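Long-range contact in immunomodulatory active chitinase (Trichuris suis, PDB 6G9C), which has immunomodulatory properties in inflammatory lung disease and probably binds and cleaves chitin as a glycosyl hydrolase family 18 member: residues A[227-239]-A[279-293]. Sequence-based numbering, arbitrary orientation.
Sequences ETQTGINSPLYSR and WTLSDASKTDIGAPA
The backbone N of Gly290 is gripped by two oxygens of one residue: it donates to Thr230 O (2.9 Å), lying above that carbonyl's plane, and weakly to Thr230 OG1 (2.9 Å). Chi1 of 65° sets OG1 between the threonine's own N and carbonyl carbon, which turns it into the type II turn Asp288 to Ala291, while CG2 is left to touch Leu281 CD2. Glycine suits the third position of this turn, where phi is positive. Thr230 N donates to Ala291 O (3.0 Å, 160° at the hydrogen), and Ala293 N donates to Thr228 O (2.9 Å), so that Gln229 and Pro292 form a single beta bridge. In this family 18 TIM barrel the pairing ties the loop after barrel strand 214-218 to the chain just past strand 268-281, at the start of the alpha+beta insertion that chitinases of this type carry, next to its antiparallel strands 332-337 and 340-343. The indole of Trp279 lies face-on against Thr230, whose CA sits 3.7 Å from the six-membered ring centroid, a CH-pi contact. Its NE1 donates to Glu227 O (3.0 Å), which lies in the ring plane, so the indole uses its edge for a carbonyl and its face for a C-H of the same loop. Ile289 reaches two neighbours with its two branches: CD1 touches Ile232 CD1 (3.7 Å) and lies over one face of the Arg239 guanidinium, while CG2 rests near Arg239 NH1; Arg239 NH2 makes a salt bridge with Asp327.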
loop_
_atom_site.group_PDB
_atom_site.type_symbol
_atom_site.label_atom_id
_atom_site.label_comp_id
_atom_site.label_asym_id
_atom_site.label_seq_id
_atom_site.Cartn_x
_atom_site.Cartn_y
_atom_site.Cartn_z
ATOM N N GLU A 227 -20.528 -19.555 34.176
ATOM C CA GLU A 227 -20.860 -19.450 35.589
ATOM C C GLU A 227 -22.367 -19.502 35.804
ATOM O O GLU A 227 -23.149 -19.031 34.973
ATOM C CB GLU A 227 -20.301 -18.154 36.174
ATOM C CG GLU A 227 -18.787 -18.126 36.199
ATOM C CD GLU A 227 -18.244 -16.743 36.399
ATOM O OE1 GLU A 227 -18.749 -15.815 35.726
ATOM O OE2 GLU A 227 -17.312 -16.585 37.220
ATOM N N THR A 228 -22.767 -20.069 36.949
ATOM C CA THR A 228 -24.169 -20.250 37.309
ATOM C C THR A 228 -24.818 -18.995 37.900
ATOM O O THR A 228 -25.934 -19.092 38.420
ATOM C CB THR A 228 -24.310 -21.412 38.306
ATOM O OG1 THR A 228 -23.623 -21.084 39.522
ATOM C CG2 THR A 228 -23.708 -22.699 37.725
ATOM N N GLN A 229 -24.149 -17.841 37.852
ATOM C CA GLN A 229 -24.741 -16.586 38.304
ATOM C C GLN A 229 -24.173 -15.432 37.489
ATOM O O GLN A 229 -23.075 -15.520 36.930
ATOM C CB GLN A 229 -24.483 -16.332 39.786
ATOM C CG GLN A 229 -23.035 -16.033 40.089
ATOM C CD GLN A 229 -22.699 -16.247 41.545
ATOM O OE1 GLN A 229 -22.576 -17.384 42.004
ATOM N NE2 GLN A 229 -22.549 -15.152 42.285
ATOM N N THR A 230 -24.924 -14.333 37.453
ATOM C CA THR A 230 -24.512 -13.192 36.640
ATOM C C THR A 230 -23.297 -12.496 37.238
ATOM O O THR A 230 -23.079 -12.508 38.452
ATOM C CB THR A 230 -25.643 -12.170 36.498
ATOM O OG1 THR A 230 -25.928 -11.600 37.783
ATOM C CG2 THR A 230 -26.900 -12.820 35.919
ATOM N N GLY A 231 -22.524 -11.855 36.363
ATOM C CA GLY A 231 -21.307 -11.171 36.758
ATOM C C GLY A 231 -20.857 -10.262 35.635
ATOM O O GLY A 231 -21.493 -10.185 34.579
ATOM N N ILE A 232 -19.740 -9.573 35.873
ATOM C CA ILE A 232 -19.293 -8.469 35.020
ATOM C C ILE A 232 -18.218 -8.962 34.064
ATOM O O ILE A 232 -17.187 -9.500 34.499
ATOM C CB ILE A 232 -18.760 -7.300 35.863
ATOM C CG1 ILE A 232 -19.779 -6.888 36.937
ATOM C CG2 ILE A 232 -18.445 -6.122 34.963
ATOM C CD1 ILE A 232 -21.096 -6.412 36.368
ATOM N N ASN A 233 -18.436 -8.748 32.765
ATOM C CA ASN A 233 -17.473 -9.191 31.759
ATOM C C ASN A 233 -16.102 -8.549 31.977
ATOM O O ASN A 233 -15.074 -9.238 32.003
ATOM C CB ASN A 233 -18.013 -8.880 30.359
ATOM C CG ASN A 233 -17.084 -9.373 29.244
ATOM O OD1 ASN A 233 -16.573 -10.492 29.298
ATOM N ND2 ASN A 233 -16.867 -8.534 28.237
ATOM N N SER A 234 -16.060 -7.237 32.167
ATOM C CA SER A 234 -14.791 -6.508 32.243
ATOM C C SER A 234 -14.942 -5.349 33.210
ATOM O O SER A 234 -15.086 -4.186 32.804
ATOM C CB SER A 234 -14.357 -6.032 30.853
ATOM O OG SER A 234 -13.072 -5.425 30.865
ATOM N N PRO A 235 -14.939 -5.624 34.514
ATOM C CA PRO A 235 -15.058 -4.536 35.485
ATOM C C PRO A 235 -13.766 -3.752 35.550
ATOM O O PRO A 235 -12.673 -4.323 35.515
ATOM C CB PRO A 235 -15.338 -5.260 36.807
ATOM C CG PRO A 235 -14.692 -6.613 36.644
ATOM C CD PRO A 235 -14.750 -6.944 35.163
ATOM N N LEU A 236 -13.898 -2.428 35.638
ATOM C CA LEU A 236 -12.715 -1.594 35.821
ATOM C C LEU A 236 -12.114 -1.804 37.205
ATOM O O LEU A 236 -10.894 -1.956 37.337
ATOM C CB LEU A 236 -13.059 -0.116 35.603
ATOM C CG LEU A 236 -11.901 0.866 35.825
ATOM C CD1 LEU A 236 -10.702 0.489 34.959
ATOM C CD2 LEU A 236 -12.345 2.297 35.542
ATOM N N TYR A 237 -12.954 -1.827 38.245
ATOM C CA TYR A 237 -12.507 -2.067 39.608
ATOM C C TYR A 237 -13.261 -3.239 40.218
ATOM O O TYR A 237 -14.336 -3.626 39.755
ATOM C CB TYR A 237 -12.729 -0.856 40.519
ATOM C CG TYR A 237 -12.287 0.470 39.966
ATOM C CD1 TYR A 237 -10.945 0.825 39.950
ATOM C CD2 TYR A 237 -13.221 1.390 39.490
ATOM C CE1 TYR A 237 -10.542 2.053 39.465
ATOM C CE2 TYR A 237 -12.828 2.619 39.004
ATOM C CZ TYR A 237 -11.488 2.944 38.994
ATOM O OH TYR A 237 -11.091 4.167 38.511
ATOM N N SER A 238 -12.702 -3.762 41.308
ATOM C CA SER A 238 -13.386 -4.776 42.092
ATOM C C SER A 238 -14.573 -4.168 42.836
ATOM O O SER A 238 -14.643 -2.961 43.076
ATOM C CB SER A 238 -12.431 -5.415 43.098
ATOM O OG SER A 238 -11.967 -4.443 44.014
ATOM N N ARG A 239 -15.516 -5.028 43.201
ATOM C CA ARG A 239 -16.699 -4.630 43.950
ATOM C C ARG A 239 -16.638 -5.233 45.345
ATOM O O ARG A 239 -16.107 -6.329 45.538
ATOM C CB ARG A 239 -17.981 -5.085 43.247
ATOM C CG ARG A 239 -17.920 -5.035 41.734
ATOM C CD ARG A 239 -19.173 -5.659 41.135
ATOM N NE ARG A 239 -20.384 -4.911 41.471
ATOM C CZ ARG A 239 -21.384 -5.377 42.220
ATOM N NH1 ARG A 239 -21.332 -6.605 42.729
ATOM N NH2 ARG A 239 -22.445 -4.610 42.454
ATOM N N TRP A 279 -26.675 -14.176 30.309
ATOM C CA TRP A 279 -27.277 -15.316 30.984
ATOM C C TRP A 279 -28.789 -15.313 30.774
ATOM O O TRP A 279 -29.397 -14.279 30.482
ATOM C CB TRP A 279 -27.023 -15.272 32.491
ATOM C CG TRP A 279 -25.595 -15.462 32.941
ATOM C CD1 TRP A 279 -25.040 -16.601 33.462
ATOM C CD2 TRP A 279 -24.566 -14.463 32.973
ATOM N NE1 TRP A 279 -23.721 -16.375 33.795
ATOM C CE2 TRP A 279 -23.411 -15.070 33.510
ATOM C CE3 TRP A 279 -24.512 -13.115 32.599
ATOM C CZ2 TRP A 279 -22.216 -14.377 33.673
ATOM C CZ3 TRP A 279 -23.323 -12.430 32.764
ATOM C CH2 TRP A 279 -22.186 -13.071 33.290
ATOM N N THR A 280 -29.402 -16.482 30.978
ATOM C CA THR A 280 -30.838 -16.580 31.217
ATOM C C THR A 280 -31.030 -16.726 32.721
ATOM O O THR A 280 -30.488 -17.656 33.331
ATOM C CB THR A 280 -31.456 -17.763 30.468
ATOM O OG1 THR A 280 -31.265 -17.586 29.058
ATOM C CG2 THR A 280 -32.938 -17.888 30.775
ATOM N N LEU A 281 -31.760 -15.792 33.317
ATOM C CA LEU A 281 -31.937 -15.783 34.762
ATOM C C LEU A 281 -32.792 -16.960 35.213
ATOM O O LEU A 281 -33.737 -17.360 34.527
ATOM C CB LEU A 281 -32.598 -14.477 35.201
ATOM C CG LEU A 281 -31.813 -13.196 34.913
ATOM C CD1 LEU A 281 -32.704 -11.991 35.119
ATOM C CD2 LEU A 281 -30.598 -13.128 35.823
ATOM N N SER A 282 -32.459 -17.509 36.385
ATOM C CA SER A 282 -33.334 -18.499 37.001
ATOM C C SER A 282 -34.641 -17.875 37.452
ATOM O O SER A 282 -35.682 -18.539 37.442
ATOM C CB SER A 282 -32.646 -19.147 38.200
ATOM O OG SER A 282 -31.412 -19.709 37.821
ATOM N N ASP A 283 -34.599 -16.609 37.857
ATOM C CA ASP A 283 -35.737 -15.917 38.450
ATOM C C ASP A 283 -35.773 -14.512 37.867
ATOM O O ASP A 283 -34.888 -13.699 38.153
ATOM C CB ASP A 283 -35.613 -15.881 39.975
ATOM C CG ASP A 283 -36.853 -15.349 40.655
ATOM O OD1 ASP A 283 -37.528 -14.460 40.089
ATOM O OD2 ASP A 283 -37.149 -15.810 41.777
ATOM N N ALA A 284 -36.805 -14.219 37.072
ATOM C CA ALA A 284 -36.887 -12.926 36.402
ATOM C C ALA A 284 -37.030 -11.765 37.379
ATOM O O ALA A 284 -36.787 -10.617 36.995
ATOM C CB ALA A 284 -38.055 -12.922 35.417
ATOM N N SER A 285 -37.424 -12.030 38.623
ATOM C CA SER A 285 -37.496 -11.004 39.654
ATOM C C SER A 285 -36.166 -10.771 40.367
ATOM O O SER A 285 -36.080 -9.865 41.202
ATOM C CB SER A 285 -38.562 -11.379 40.689
ATOM O OG SER A 285 -38.151 -12.516 41.435
ATOM N N LYS A 286 -35.141 -11.570 40.083
ATOM C CA LYS A 286 -33.821 -11.437 40.701
ATOM C C LYS A 286 -32.865 -11.029 39.591
ATOM O O LYS A 286 -32.470 -11.859 38.771
ATOM C CB LYS A 286 -33.379 -12.739 41.363
ATOM C CG LYS A 286 -34.117 -13.074 42.651
ATOM C CD LYS A 286 -33.740 -14.471 43.122
ATOM C CE LYS A 286 -34.256 -14.758 44.528
ATOM N NZ LYS A 286 -34.102 -16.206 44.862
ATOM N N THR A 287 -32.509 -9.744 39.556
ATOM C CA THR A 287 -31.772 -9.191 38.424
ATOM C C THR A 287 -30.483 -8.488 38.834
ATOM O O THR A 287 -29.876 -7.799 38.000
ATOM C CB THR A 287 -32.657 -8.214 37.637
ATOM O OG1 THR A 287 -32.913 -7.060 38.445
ATOM C CG2 THR A 287 -34.004 -8.861 37.270
ATOM N N ASP A 288 -30.035 -8.638 40.080
ATOM C CA ASP A 288 -28.785 -8.006 40.482
ATOM C C ASP A 288 -27.588 -8.732 39.869
ATOM O O ASP A 288 -27.692 -9.855 39.367
ATOM C CB ASP A 288 -28.641 -7.997 42.005
ATOM C CG ASP A 288 -29.578 -7.021 42.671
ATOM O OD1 ASP A 288 -30.423 -6.433 41.961
ATOM O OD2 ASP A 288 -29.463 -6.836 43.902
ATOM N N ILE A 289 -26.435 -8.058 39.906
ATOM C CA ILE A 289 -25.164 -8.748 39.734
ATOM C C ILE A 289 -25.070 -9.841 40.784
ATOM O O ILE A 289 -25.280 -9.591 41.977
ATOM C CB ILE A 289 -24.001 -7.751 39.859
ATOM C CG1 ILE A 289 -24.123 -6.658 38.790
ATOM C CG2 ILE A 289 -22.638 -8.489 39.800
ATOM C CD1 ILE A 289 -23.326 -5.390 39.098
ATOM N N GLY A 290 -24.763 -11.064 40.346
ATOM C CA GLY A 290 -24.761 -12.215 41.229
ATOM C C GLY A 290 -26.064 -12.982 41.287
ATOM O O GLY A 290 -26.148 -13.970 42.029
ATOM N N ALA A 291 -27.084 -12.564 40.538
ATOM C CA ALA A 291 -28.352 -13.275 40.538
ATOM C C ALA A 291 -28.171 -14.677 39.954
ATOM O O ALA A 291 -27.329 -14.891 39.079
ATOM C CB ALA A 291 -29.399 -12.506 39.733
ATOM N N PRO A 292 -28.944 -15.654 40.422
ATOM C CA PRO A 292 -28.787 -17.016 39.895
ATOM C C PRO A 292 -29.191 -17.080 38.431
ATOM O O PRO A 292 -30.107 -16.381 37.984
ATOM C CB PRO A 292 -29.724 -17.854 40.777
ATOM C CG PRO A 292 -30.732 -16.885 41.289
ATOM C CD PRO A 292 -29.995 -15.569 41.446
ATOM N N ALA A 293 -28.488 -17.925 37.683
ATOM C CA ALA A 293 -28.756 -18.131 36.270
ATOM C C ALA A 293 -28.942 -19.613 36.003
ATOM O O ALA A 293 -28.374 -20.462 36.695
ATOM C CB ALA A 293 -27.628 -17.604 35.399
#